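Local coordinates for CghA (Chaetomium globosum, PDB 6KBC), which is a two-domain, mostly beta-strand protein whose halves both belong to the calycin clan, with the ligand WK1 bound in a pocket, at residues A[6-11]-A[33-38]; A[101-106]-A[113-118]; A[306-311]-A[340-345]; A[368-373]-A[381-386]. All coordinates share one frame; numbering follows the deposited sequence.

Contact 1: A[6-11]-A[33-38]; sequences FISLLQ and LFPKWA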
loop_
_atom_site.group_PDB
_atom_site.type_symbol
_atom_site.label_atom_id
_atom_site.label_comp_id
_atom_site.label_asym_id
_atom_site.label_seq_id
_atom_site.Cartn_x
_atom_site.Cartn_y
_atom_site.Cartn_z
ATOM N N PHE A 6 19.802 7.385 15.152
ATOM C CA PHE A 6 18.453 7.722 15.582
ATOM C C PHE A 6 17.713 6.445 15.931
ATOM O O PHE A 6 17.777 5.460 15.193
ATOM C CB PHE A 6 17.705 8.478 14.491
ATOM C CG PHE A 6 18.297 9.810 14.160
ATOM C CD1 PHE A 6 18.054 10.908 14.962
ATOM C CD2 PHE A 6 19.058 9.973 13.024
ATOM C CE1 PHE A 6 18.590 12.134 14.650
ATOM C CE2 PHE A 6 19.590 11.195 12.707
ATOM C CZ PHE A 6 19.360 12.276 13.522
ATOM N N ILE A 7 17.028 6.446 17.065
ATOM C CA ILE A 7 16.375 5.243 17.562
ATOM C C ILE A 7 14.977 5.596 18.053
ATOM O O ILE A 7 14.806 6.494 18.887
ATOM C CB ILE A 7 17.191 4.566 18.681
ATOM C CG1 ILE A 7 16.401 3.386 19.259
ATOM C CG2 ILE A 7 17.603 5.580 19.755
ATOM C CD1 ILE A 7 17.217 2.447 20.127
ATOM N N SER A 8 13.978 4.902 17.518
ATOM C CA SER A 8 12.620 4.922 18.043
ATOM C C SER A 8 12.327 3.519 18.545
ATOM O O SER A 8 12.134 2.598 17.743
ATOM C CB SER A 8 11.614 5.353 16.976
ATOM O OG SER A 8 10.291 5.149 17.434
ATOM N N LEU A 9 12.301 3.347 19.864
ATOM C CA LEU A 9 12.106 2.038 20.470
ATOM C C LEU A 9 10.842 2.055 21.315
ATOM O O LEU A 9 10.766 2.768 22.321
ATOM C CB LEU A 9 13.324 1.632 21.301
ATOM C CG LEU A 9 13.195 0.395 22.190
ATOM C CD1 LEU A 9 12.935 -0.842 21.355
ATOM C CD2 LEU A 9 14.470 0.212 23.011
ATOM N N LEU A 10 9.860 1.264 20.898
ATOM C CA LEU A 10 8.569 1.148 21.554
ATOM C C LEU A 10 8.414 -0.286 22.027
ATOM O O LEU A 10 8.444 -1.219 21.220
ATOM C CB LEU A 10 7.428 1.553 20.614
ATOM C CG LEU A 10 7.276 3.012 20.177
ATOM C CD1 LEU A 10 8.416 3.468 19.335
ATOM C CD2 LEU A 10 5.994 3.151 19.373
ATOM N N GLN A 11 8.252 -0.448 23.334
ATOM C CA GLN A 11 8.313 -1.739 24.000
ATOM C C GLN A 11 7.568 -1.631 25.317
ATOM O O GLN A 11 7.264 -0.533 25.790
ATOM C CB GLN A 11 9.753 -2.156 24.263
ATOM C CG GLN A 11 10.383 -1.275 25.316
ATOM C CD GLN A 11 11.852 -1.559 25.512
ATOM O OE1 GLN A 11 12.431 -2.413 24.843
ATOM N NE2 GLN A 11 12.476 -0.809 26.410
ATOM N N LEU A 33 11.183 7.627 6.414
ATOM C CA LEU A 33 11.037 6.283 6.956
ATOM C C LEU A 33 11.138 6.255 8.471
ATOM O O LEU A 33 10.612 5.331 9.107
ATOM C CB LEU A 33 12.095 5.358 6.348
ATOM C CG LEU A 33 11.923 5.168 4.847
ATOM C CD1 LEU A 33 13.008 4.243 4.284
ATOM C CD2 LEU A 33 10.509 4.648 4.568
ATOM N N PHE A 34 11.821 7.223 9.068
ATOM C CA PHE A 34 11.911 7.235 10.519
ATOM C C PHE A 34 10.554 7.597 11.124
ATOM O O PHE A 34 9.861 8.481 10.612
ATOM C CB PHE A 34 12.986 8.217 10.986
ATOM C CG PHE A 34 13.336 8.067 12.437
ATOM C CD1 PHE A 34 14.157 7.030 12.860
ATOM C CD2 PHE A 34 12.822 8.940 13.383
ATOM C CE1 PHE A 34 14.477 6.877 14.202
ATOM C CE2 PHE A 34 13.137 8.792 14.726
ATOM C CZ PHE A 34 13.963 7.762 15.134
ATOM N N PRO A 35 10.142 6.924 12.197
ATOM C CA PRO A 35 8.792 7.134 12.731
ATOM C C PRO A 35 8.527 8.590 13.086
ATOM O O PRO A 35 9.409 9.308 13.564
ATOM C CB PRO A 35 8.762 6.245 13.976
ATOM C CG PRO A 35 9.762 5.184 13.696
ATOM C CD PRO A 35 10.845 5.836 12.897
ATOM N N LYS A 36 7.286 9.019 12.838
ATOM C CA LYS A 36 6.858 10.371 13.166
ATOM C C LYS A 36 6.449 10.505 14.623
ATOM O O LYS A 36 6.384 11.628 15.133
ATOM C CB LYS A 36 5.702 10.787 12.251
ATOM C CG LYS A 36 6.097 10.823 10.774
ATOM C CD LYS A 36 7.306 11.710 10.551
ATOM C CE LYS A 36 7.699 11.743 9.099
ATOM N NZ LYS A 36 8.914 12.570 8.843
ATOM N N TRP A 37 6.153 9.391 15.287
ATOM C CA TRP A 37 5.973 9.331 16.737
ATOM C C TRP A 37 7.166 8.554 17.294
ATOM O O TRP A 37 7.093 7.350 17.542
ATOM C CB TRP A 37 4.630 8.695 17.106
ATOM C CG TRP A 37 3.486 9.640 16.885
ATOM C CD1 TRP A 37 2.941 10.498 17.799
ATOM C CD2 TRP A 37 2.799 9.881 15.649
ATOM N NE1 TRP A 37 1.939 11.233 17.218
ATOM C CE2 TRP A 37 1.831 10.876 15.899
ATOM C CE3 TRP A 37 2.899 9.341 14.359
ATOM C CZ2 TRP A 37 0.964 11.343 14.907
ATOM C CZ3 TRP A 37 2.028 9.804 13.370
ATOM C CH2 TRP A 37 1.078 10.797 13.652
ATOM N N ALA A 38 8.278 9.269 17.492
ATOM C CA ALA A 38 9.558 8.617 17.770
ATOM C C ALA A 38 9.611 8.033 19.178
ATOM O O ALA A 38 10.057 6.897 19.369
ATOM C CB ALA A 38 10.704 9.604 17.552
#
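Ser8 OG lies anti to its backbone N (chi1 170°), and this places the hydroxyl at the carbonyl of Ala38. Phe34 CG is also anti to its backbone N (chi1 -168°), on the side of its residue that faces strand 6-10. The hydroxyl is the donor in a short bond, with Ser8 OG 2.6 Å from Ala38 O. It comes in well to one side of the C=O direction, at 122°. Ser8 OG is also bonded to Arg68 NH1, so this buried hydroxyl has two partners. Ser8 CB packs 3.8 Å from Pro35 CG. Leu10 CD1 also touches the carbonyl oxygen, 3.8 Å from Ala38 O.

Phe34 packs by the tip of its ring. Phe34 CE1 is 3.6 Å from Phe6 CB, while the Phe6 ring itself leads away. Phe34 CZ meets the backbone next to it, 3.7 Å from Ser8 N, and the carbonyl carbon of Ile7 lies at the ring's edge. Pro35 CD sits over one face of the Phe34 ring.

Segment 33-38 is an irregular loop between strands 6-10 and 46-54. It lies against the Ser8 and Leu10 side of strand 6-10, which pairs antiparallel with strand 99-105. Pro35 also touches Val102 of that strand, Arg68 of strand 60-69, and Glu47 and Trp49 of strand 46-54.

Contact 2: A[101-106]-A[113-118]; sequences VVTSDG and HVAGVW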
loop_
_atom_site.group_PDB
_atom_site.type_symbol
_atom_site.label_atom_id
_atom_site.label_comp_id
_atom_site.label_asym_id
_atom_site.label_seq_id
_atom_site.Cartn_x
_atom_site.Cartn_y
_atom_site.Cartn_z
ATOM N N VAL A 101 11.110 -1.426 16.889
ATOM C CA VAL A 101 12.212 -0.481 16.920
ATOM C C VAL A 101 12.593 -0.118 15.496
ATOM O O VAL A 101 12.738 -0.996 14.638
ATOM C CB VAL A 101 13.420 -1.032 17.708
ATOM C CG1 VAL A 101 13.976 -2.286 17.067
ATOM C CG2 VAL A 101 14.498 0.027 17.801
ATOM N N VAL A 102 12.734 1.178 15.241
ATOM C CA VAL A 102 13.224 1.675 13.964
ATOM C C VAL A 102 14.438 2.544 14.232
ATOM O O VAL A 102 14.394 3.438 15.083
ATOM C CB VAL A 102 12.150 2.467 13.200
ATOM C CG1 VAL A 102 12.720 2.964 11.872
ATOM C CG2 VAL A 102 10.929 1.594 12.979
ATOM N N THR A 103 15.517 2.274 13.512
ATOM C CA THR A 103 16.737 3.047 13.615
ATOM C C THR A 103 17.072 3.628 12.254
ATOM O O THR A 103 16.793 3.020 11.219
ATOM C CB THR A 103 17.896 2.183 14.115
ATOM O OG1 THR A 103 18.215 1.206 13.118
ATOM C CG2 THR A 103 17.512 1.470 15.402
ATOM N N SER A 104 17.659 4.817 12.259
ATOM C CA SER A 104 18.168 5.440 11.048
ATOM C C SER A 104 19.628 5.792 11.290
ATOM O O SER A 104 19.941 6.528 12.231
ATOM C CB SER A 104 17.355 6.680 10.679
ATOM O OG SER A 104 17.791 7.210 9.445
ATOM N N ASP A 105 20.514 5.263 10.448
ATOM C CA ASP A 105 21.956 5.430 10.604
ATOM C C ASP A 105 22.435 6.590 9.745
ATOM O O ASP A 105 22.283 6.561 8.519
ATOM C CB ASP A 105 22.710 4.157 10.221
ATOM C CG ASP A 105 22.426 3.004 11.157
ATOM O OD1 ASP A 105 22.038 3.256 12.321
ATOM O OD2 ASP A 105 22.606 1.843 10.730
ATOM N N GLY A 106 23.047 7.580 10.383
ATOM C CA GLY A 106 23.588 8.721 9.688
ATOM C C GLY A 106 23.174 10.000 10.382
ATOM O O GLY A 106 22.296 9.997 11.249
ATOM N N HIS A 113 20.315 5.070 6.454
ATOM C CA HIS A 113 19.999 3.654 6.372
ATOM C C HIS A 113 19.053 3.287 7.509
ATOM O O HIS A 113 19.393 3.460 8.684
ATOM C CB HIS A 113 21.285 2.830 6.430
ATOM C CG HIS A 113 21.057 1.367 6.632
ATOM N ND1 HIS A 113 20.931 0.798 7.881
ATOM C CD2 HIS A 113 20.926 0.354 5.742
ATOM C CE1 HIS A 113 20.734 -0.503 7.753
ATOM N NE2 HIS A 113 20.730 -0.797 6.465
ATOM N N VAL A 114 17.860 2.794 7.164
ATOM C CA VAL A 114 16.799 2.534 8.131
ATOM C C VAL A 114 16.652 1.033 8.331
ATOM O O VAL A 114 16.685 0.260 7.367
ATOM C CB VAL A 114 15.459 3.151 7.676
ATOM C CG1 VAL A 114 14.330 2.702 8.586
ATOM C CG2 VAL A 114 15.552 4.655 7.647
ATOM N N ALA A 115 16.466 0.625 9.579
ATOM C CA ALA A 115 16.178 -0.758 9.922
ATOM C C ALA A 115 15.029 -0.783 10.910
ATOM O O ALA A 115 15.051 -0.061 11.911
ATOM C CB ALA A 115 17.401 -1.459 10.524
ATOM N N GLY A 116 14.030 -1.600 10.630
ATOM C CA GLY A 116 12.886 -1.753 11.511
ATOM C C GLY A 116 12.811 -3.190 11.978
ATOM O O GLY A 116 13.082 -4.111 11.205
ATOM N N VAL A 117 12.477 -3.373 13.253
ATOM C CA VAL A 117 12.351 -4.711 13.816
ATOM C C VAL A 117 11.122 -4.779 14.710
ATOM O O VAL A 117 11.059 -4.143 15.767
ATOM C CB VAL A 117 13.617 -5.138 14.589
ATOM C CG1 VAL A 117 13.532 -6.614 14.940
ATOM C CG2 VAL A 117 14.886 -4.863 13.782
ATOM N N TRP A 118 10.116 -5.489 14.219
ATOM C CA TRP A 118 8.991 -6.058 14.954
ATOM C C TRP A 118 9.395 -7.422 15.493
ATOM O O TRP A 118 9.587 -8.371 14.723
ATOM C CB TRP A 118 7.809 -6.120 13.987
ATOM C CG TRP A 118 7.020 -4.830 13.739
ATOM C CD1 TRP A 118 5.801 -4.534 14.266
ATOM C CD2 TRP A 118 7.549 -3.561 13.303
ATOM N NE1 TRP A 118 5.426 -3.258 13.940
ATOM C CE2 TRP A 118 6.500 -2.620 13.387
ATOM C CE3 TRP A 118 8.772 -3.152 12.769
ATOM C CZ2 TRP A 118 6.636 -1.304 12.957
ATOM C CZ3 TRP A 118 8.908 -1.840 12.346
ATOM C CH2 TRP A 118 7.840 -0.931 12.440
HETATM O O HOH W 1 16.091 -1.214 14.471
#
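Val101, Thr103 and Asp105 form antiparallel hydrogen-bonded pairs with Val117, Ala115 and His113, Val102 with Gly116 and Ser104 with Val114 are the non-hydrogen-bonded pairs between them, and the two strands run at 165° to each other.

Val102, Ser104, Val114 and the Trp118 ring share the buried face. Val102 CG1, anti to its backbone N (chi1 180°), meets Val114 CG1 at 3.7 Å. The other branch, Val102 CG2, lies 4.0 Å from Trp118 CH2. The indole folds back past Gly116, which has no side chain to meet it. Trp118 NE1 is bonded to Phe67 O. Val114 CG2 touches Ser104 OG at 3.8 Å.

The pairing is a beta hairpin in the N-terminal calycin-clan domain. Strand 6-10 flanks it on the 101-106 side and strand 132-137 on the 113-118 side. Between the hairpin strands CA-H groups also point at carbonyls, as from Val114 CA to Thr103 O at 3.1 Å.

The other face carries Val101, Thr103, Asp105, His113, Ala115 and Val117. Val101 and Val117 lie side by side, with Val101 CG1 3.8 Å from Val117 CB. A water donates to Ala115 O at 3.0 Å and has a weak bond to Thr103 OG1. Asp105 and His113 also lie alongside one another, with flat groups 20° apart. His113 ND1 gives only a weak bond to Asp105 OD2, at 3.5 Å, whereas NE2 is held by Asp136.

Contact 3: A[306-311]-A[340-345]; sequences EKLYDG and SFDLRH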
loop_
_atom_site.group_PDB
_atom_site.type_symbol
_atom_site.label_atom_id
_atom_site.label_comp_id
_atom_site.label_asym_id
_atom_site.label_seq_id
_atom_site.Cartn_x
_atom_site.Cartn_y
_atom_site.Cartn_z
ATOM N N GLU A 306 -13.029 4.174 -10.603
ATOM C CA GLU A 306 -14.454 3.877 -10.777
ATOM C C GLU A 306 -14.686 2.391 -10.579
ATOM O O GLU A 306 -14.072 1.567 -11.268
ATOM C CB GLU A 306 -14.962 4.306 -12.161
ATOM C CG GLU A 306 -16.379 3.801 -12.423
ATOM C CD GLU A 306 -16.951 4.253 -13.761
ATOM O OE1 GLU A 306 -18.180 4.433 -13.837
ATOM O OE2 GLU A 306 -16.165 4.472 -14.714
ATOM N N LYS A 307 -15.557 2.054 -9.638
ATOM C CA LYS A 307 -15.928 0.660 -9.442
ATOM C C LYS A 307 -16.584 0.129 -10.713
ATOM O O LYS A 307 -17.435 0.797 -11.308
ATOM C CB LYS A 307 -16.889 0.522 -8.257
ATOM C CG LYS A 307 -16.284 0.858 -6.887
ATOM C CD LYS A 307 -17.419 1.192 -5.899
ATOM C CE LYS A 307 -16.882 1.920 -4.682
ATOM N NZ LYS A 307 -15.982 1.022 -3.890
ATOM N N LEU A 308 -16.151 -1.059 -11.144
ATOM C CA LEU A 308 -16.687 -1.730 -12.324
ATOM C C LEU A 308 -17.636 -2.823 -11.869
ATOM O O LEU A 308 -17.323 -3.562 -10.931
ATOM C CB LEU A 308 -15.570 -2.340 -13.166
ATOM C CG LEU A 308 -14.617 -1.369 -13.861
ATOM C CD1 LEU A 308 -13.531 -2.130 -14.575
ATOM C CD2 LEU A 308 -15.370 -0.500 -14.856
ATOM N N TYR A 309 -18.805 -2.903 -12.512
ATOM C CA TYR A 309 -19.781 -3.941 -12.207
ATOM C C TYR A 309 -20.071 -4.851 -13.387
ATOM O O TYR A 309 -20.630 -5.931 -13.182
ATOM C CB TYR A 309 -21.100 -3.305 -11.724
ATOM C CG TYR A 309 -20.875 -2.494 -10.472
ATOM C CD1 TYR A 309 -20.835 -3.102 -9.229
ATOM C CD2 TYR A 309 -20.647 -1.117 -10.546
ATOM C CE1 TYR A 309 -20.601 -2.364 -8.079
ATOM C CE2 TYR A 309 -20.422 -0.373 -9.407
ATOM C CZ TYR A 309 -20.398 -1.007 -8.178
ATOM O OH TYR A 309 -20.162 -0.281 -7.037
ATOM N N ASP A 310 -19.695 -4.456 -14.602
ATOM C CA ASP A 310 -19.988 -5.207 -15.813
ATOM C C ASP A 310 -18.716 -5.868 -16.337
ATOM O O ASP A 310 -17.604 -5.386 -16.098
ATOM C CB ASP A 310 -20.569 -4.291 -16.898
ATOM C CG ASP A 310 -21.870 -3.622 -16.464
ATOM O OD1 ASP A 310 -22.623 -4.214 -15.658
ATOM O OD2 ASP A 310 -22.146 -2.498 -16.934
ATOM N N GLY A 311 -18.887 -6.976 -17.064
ATOM C CA GLY A 311 -17.757 -7.671 -17.661
ATOM C C GLY A 311 -17.141 -8.689 -16.723
ATOM O O GLY A 311 -17.677 -9.030 -15.662
ATOM N N SER A 340 -6.427 4.860 -19.614
ATOM C CA SER A 340 -7.502 4.161 -18.922
ATOM C C SER A 340 -7.133 2.698 -18.811
ATOM O O SER A 340 -6.708 2.084 -19.799
ATOM C CB SER A 340 -8.839 4.307 -19.659
ATOM O OG SER A 340 -9.882 3.900 -18.801
ATOM N N PHE A 341 -7.267 2.147 -17.610
ATOM C CA PHE A 341 -6.977 0.747 -17.374
ATOM C C PHE A 341 -8.138 0.121 -16.638
ATOM O O PHE A 341 -8.711 0.724 -15.724
ATOM C CB PHE A 341 -5.687 0.544 -16.556
ATOM C CG PHE A 341 -4.494 1.203 -17.166
ATOM C CD1 PHE A 341 -3.735 0.537 -18.122
ATOM C CD2 PHE A 341 -4.148 2.496 -16.813
ATOM C CE1 PHE A 341 -2.611 1.150 -18.694
ATOM C CE2 PHE A 341 -3.038 3.108 -17.386
ATOM C CZ PHE A 341 -2.286 2.432 -18.333
ATOM N N ASP A 342 -8.469 -1.095 -17.030
ATOM C CA ASP A 342 -9.424 -1.896 -16.288
ATOM C C ASP A 342 -8.646 -2.911 -15.483
ATOM O O ASP A 342 -7.790 -3.626 -16.027
ATOM C CB ASP A 342 -10.423 -2.573 -17.225
ATOM C CG ASP A 342 -11.501 -1.605 -17.695
ATOM O OD1 ASP A 342 -11.448 -0.410 -17.302
ATOM O OD2 ASP A 342 -12.410 -2.037 -18.419
ATOM N N LEU A 343 -8.907 -2.942 -14.190
ATOM C CA LEU A 343 -8.251 -3.863 -13.276
ATOM C C LEU A 343 -9.334 -4.816 -12.806
ATOM O O LEU A 343 -10.160 -4.453 -11.964
ATOM C CB LEU A 343 -7.616 -3.122 -12.110
ATOM C CG LEU A 343 -6.254 -2.469 -12.390
ATOM C CD1 LEU A 343 -6.353 -1.397 -13.437
ATOM C CD2 LEU A 343 -5.785 -1.876 -11.100
ATOM N N ARG A 344 -9.358 -6.022 -13.357
ATOM C CA ARG A 344 -10.465 -6.929 -13.093
ATOM C C ARG A 344 -10.020 -8.010 -12.131
ATOM O O ARG A 344 -8.928 -8.568 -12.275
ATOM C CB ARG A 344 -11.032 -7.513 -14.392
ATOM C CG ARG A 344 -11.630 -6.400 -15.235
ATOM C CD ARG A 344 -12.171 -6.881 -16.572
ATOM N NE ARG A 344 -12.780 -5.763 -17.282
ATOM C CZ ARG A 344 -14.041 -5.373 -17.113
ATOM N NH1 ARG A 344 -14.831 -6.016 -16.251
ATOM N NH2 ARG A 344 -14.508 -4.337 -17.801
ATOM N N HIS A 345 -10.876 -8.283 -11.141
ATOM C CA HIS A 345 -10.583 -9.248 -10.091
ATOM C C HIS A 345 -10.333 -10.624 -10.686
ATOM O O HIS A 345 -11.250 -11.236 -11.248
ATOM C CB HIS A 345 -11.744 -9.328 -9.104
ATOM C CG HIS A 345 -12.014 -8.037 -8.389
ATOM N ND1 HIS A 345 -13.253 -7.718 -7.876
ATOM C CD2 HIS A 345 -11.199 -6.996 -8.093
ATOM C CE1 HIS A 345 -13.194 -6.528 -7.303
ATOM N NE2 HIS A 345 -11.954 -6.074 -7.407
HETATM O O HOH W 2 -16.938 -3.051 -18.017
#
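Leu308 and Arg344 bring together two strands of the C-terminal calycin-clan domain that are not direct neighbours. Strand 324-330 pairs antiparallel with both strand 302-308 and strand 338-346. The contact reaches past it at the protein surface, where the first strand gives way to a loop.

The apolar part is one methyl group. Leu308 CD1 lies over one face of the Arg344 guanidinium, offset toward the rim, and is 4.0 Å from Arg344 NH2. The same methyl packs on the carboxylate of Asp342, with Leu308 CD1 3.8 Å from Asp342 CG. The Leu308 and Asp342 side chains cross at about a right angle.

The charged part lies within strand 338-346. Arg344 NH2 makes a salt bridge with Asp342 OD2 at 3.2 Å. The nitrogen meets this oxygen from above the carboxylate plane. Asp342 OD1 has a second charged partner in Arg326, so the carboxylate is shared between two arginines.

The direct hydrogen bond joins the side chain to the loop. The Arg344 chain is extended from CG to NE (chi3 177°). Arg344 NH1 donates to Asp310 O at 2.8 Å, and the bond is nearly straight at 171°. It lies in the plane of the guanidinium and on a lone pair of the carbonyl. NH1 also binds Asp312 O.

A water closes the group, donating to Asp310 O at 3.1 Å and accepting from Arg344 NH2 at 2.8 Å.

Contact 4: A[368-373]-A[381-386]; sequences VVEVTG and SVHGWG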
loop_
_atom_site.group_PDB
_atom_site.type_symbol
_atom_site.label_atom_id
_atom_site.label_comp_id
_atom_site.label_asym_id
_atom_site.label_seq_id
_atom_site.Cartn_x
_atom_site.Cartn_y
_atom_site.Cartn_z
ATOM N N VAL A 368 -5.708 -10.213 -6.654
ATOM C CA VAL A 368 -4.828 -10.119 -7.813
ATOM C C VAL A 368 -5.700 -9.732 -8.996
ATOM O O VAL A 368 -6.749 -10.345 -9.227
ATOM C CB VAL A 368 -4.113 -11.454 -8.070
ATOM C CG1 VAL A 368 -3.288 -11.371 -9.353
ATOM C CG2 VAL A 368 -3.260 -11.852 -6.870
ATOM N N VAL A 369 -5.298 -8.708 -9.736
ATOM C CA VAL A 369 -6.142 -8.211 -10.811
ATOM C C VAL A 369 -5.430 -8.419 -12.135
ATOM O O VAL A 369 -4.209 -8.293 -12.232
ATOM C CB VAL A 369 -6.508 -6.722 -10.629
ATOM C CG1 VAL A 369 -7.487 -6.557 -9.449
ATOM C CG2 VAL A 369 -5.234 -5.905 -10.396
ATOM N N GLU A 370 -6.210 -8.702 -13.167
ATOM C CA GLU A 370 -5.717 -8.646 -14.530
ATOM C C GLU A 370 -5.955 -7.237 -15.058
ATOM O O GLU A 370 -7.024 -6.656 -14.845
ATOM C CB GLU A 370 -6.440 -9.668 -15.400
ATOM C CG GLU A 370 -5.799 -9.890 -16.754
ATOM C CD GLU A 370 -6.379 -11.117 -17.445
ATOM O OE1 GLU A 370 -7.281 -11.759 -16.853
ATOM O OE2 GLU A 370 -5.901 -11.467 -18.542
ATOM N N VAL A 371 -4.959 -6.691 -15.749
ATOM C CA VAL A 371 -4.936 -5.284 -16.140
ATOM C C VAL A 371 -4.936 -5.191 -17.659
ATOM O O VAL A 371 -4.136 -5.856 -18.327
ATOM C CB VAL A 371 -3.704 -4.570 -15.549
ATOM C CG1 VAL A 371 -3.720 -3.077 -15.880
ATOM C CG2 VAL A 371 -3.645 -4.802 -14.047
ATOM N N THR A 372 -5.829 -4.366 -18.199
ATOM C CA THR A 372 -5.904 -4.080 -19.625
ATOM C C THR A 372 -6.106 -2.585 -19.828
ATOM O O THR A 372 -6.666 -1.909 -18.970
ATOM C CB THR A 372 -7.053 -4.869 -20.290
ATOM O OG1 THR A 372 -8.305 -4.371 -19.795
ATOM C CG2 THR A 372 -6.950 -6.358 -19.993
ATOM N N GLY A 373 -5.623 -2.065 -20.959
ATOM C CA GLY A 373 -5.922 -0.697 -21.338
ATOM C C GLY A 373 -4.767 0.036 -21.993
ATOM O O GLY A 373 -4.002 -0.560 -22.758
ATOM N N SER A 381 -3.271 -1.390 -26.440
ATOM C CA SER A 381 -4.045 -2.311 -25.617
ATOM C C SER A 381 -3.033 -3.192 -24.885
ATOM O O SER A 381 -2.643 -4.246 -25.389
ATOM C CB SER A 381 -5.002 -3.133 -26.466
ATOM O OG SER A 381 -5.735 -4.032 -25.667
ATOM N N VAL A 382 -2.602 -2.741 -23.705
ATOM C CA VAL A 382 -1.560 -3.454 -22.967
ATOM C C VAL A 382 -2.212 -4.471 -22.042
ATOM O O VAL A 382 -3.427 -4.441 -21.811
ATOM C CB VAL A 382 -0.645 -2.488 -22.183
ATOM C CG1 VAL A 382 0.178 -1.665 -23.147
ATOM C CG2 VAL A 382 -1.451 -1.598 -21.268
ATOM N N HIS A 383 -1.415 -5.394 -21.520
ATOM C CA HIS A 383 -1.917 -6.453 -20.659
ATOM C C HIS A 383 -0.947 -6.663 -19.514
ATOM O O HIS A 383 0.268 -6.689 -19.716
ATOM C CB HIS A 383 -2.135 -7.775 -21.427
ATOM C CG HIS A 383 -2.759 -8.851 -20.590
ATOM N ND1 HIS A 383 -2.019 -9.655 -19.744
ATOM C CD2 HIS A 383 -4.056 -9.197 -20.397
ATOM C CE1 HIS A 383 -2.829 -10.480 -19.103
ATOM N NE2 HIS A 383 -4.070 -10.226 -19.483
ATOM N N GLY A 384 -1.478 -6.801 -18.315
ATOM C CA GLY A 384 -0.605 -6.998 -17.187
ATOM C C GLY A 384 -1.364 -7.453 -15.973
ATOM O O GLY A 384 -2.491 -7.947 -16.063
ATOM N N TRP A 385 -0.718 -7.262 -14.830
ATOM C CA TRP A 385 -1.149 -7.845 -13.576
ATOM C C TRP A 385 -0.883 -6.849 -12.461
ATOM O O TRP A 385 -0.010 -5.987 -12.561
ATOM C CB TRP A 385 -0.409 -9.161 -13.315
ATOM C CG TRP A 385 -0.768 -10.147 -14.340
ATOM C CD1 TRP A 385 -0.100 -10.427 -15.505
ATOM C CD2 TRP A 385 -1.934 -10.945 -14.337
ATOM N NE1 TRP A 385 -0.786 -11.381 -16.218
ATOM C CE2 TRP A 385 -1.920 -11.715 -15.523
ATOM C CE3 TRP A 385 -3.001 -11.088 -13.442
ATOM C CZ2 TRP A 385 -2.926 -12.622 -15.830
ATOM C CZ3 TRP A 385 -3.993 -12.003 -13.742
ATOM C CH2 TRP A 385 -3.954 -12.750 -14.934
ATOM N N GLY A 386 -1.633 -6.991 -11.387
ATOM C CA GLY A 386 -1.444 -6.102 -10.266
ATOM C C GLY A 386 -2.197 -6.618 -9.070
ATOM O O GLY A 386 -2.723 -7.733 -9.073
#
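Val371 O is approached by three groups of the facing strand. Gly384 N donates to Val371 O at 2.8 Å. The CA-H of His383 points at the same oxygen, with His383 CA 3.3 Å from Val371 O, which also lies over one face of the His383 ring. The carbonyl of Val369 is held in a similar way. Val369 O accepts from Gly386 N at 3.0 Å, and the CA-H of Trp385 points at it, with Trp385 CA 3.4 Å from Val369 O. Farther along, Val382 N donates to Gly373 O, while the return bond from Gly373 N to Val382 O is weak.

Glu370, Thr372, His383 and Trp385 share one face. The extended Glu370 chain lies alongside the Trp385 ring. Glu370 CG makes a CH-pi contact over the six-membered ring of Trp385, 4.0 Å from the centroid and 18° off the normal. The carboxylate is turned only 14° from the indole plane. His383 CG is anti to its backbone N (chi1 -175°), on the side of Glu370. His383 NE2 donates to Glu370 OE2, but the modelled 2.4 Å is very short and the exact length is doubtful. The ring of His346 meets the indole edge-to-face.

On the opposite face Val369 and Val371 stand across from Gly386 and Gly384, which have no side chains. Val382 lies farther along. Val371 CG2 therefore packs on backbone, 3.8 Å from Trp385 C. Val369 and Val371 also touch Leu343. The second strand, 382-392, pairs on with strand 239-249. Together the two segments form an antiparallel beta hairpin of the C-terminal calycin-clan domain.

The four contacts follow one another along the chain and fall into two pairs, one in each calycin-clan domain. Contacts 1 and 2 have centres about 8 Å apart in the N-terminal domain. They join through strands 6-10 and 99-105, neighbours in one sheet. Contacts 3 and 4 have centres about 10 Å apart in the C-terminal domain and join through neighbouring strands 338-346 and 363-375. The pairs lie on opposite sides of the chain's centre, with centres 35 to 39 Å apart, and do not touch. WK1 is about 11 to 12 Å from the nearest side chains of contacts 1, 2 and 4, consistent with a place in the framework around the pocket rather than in its lining.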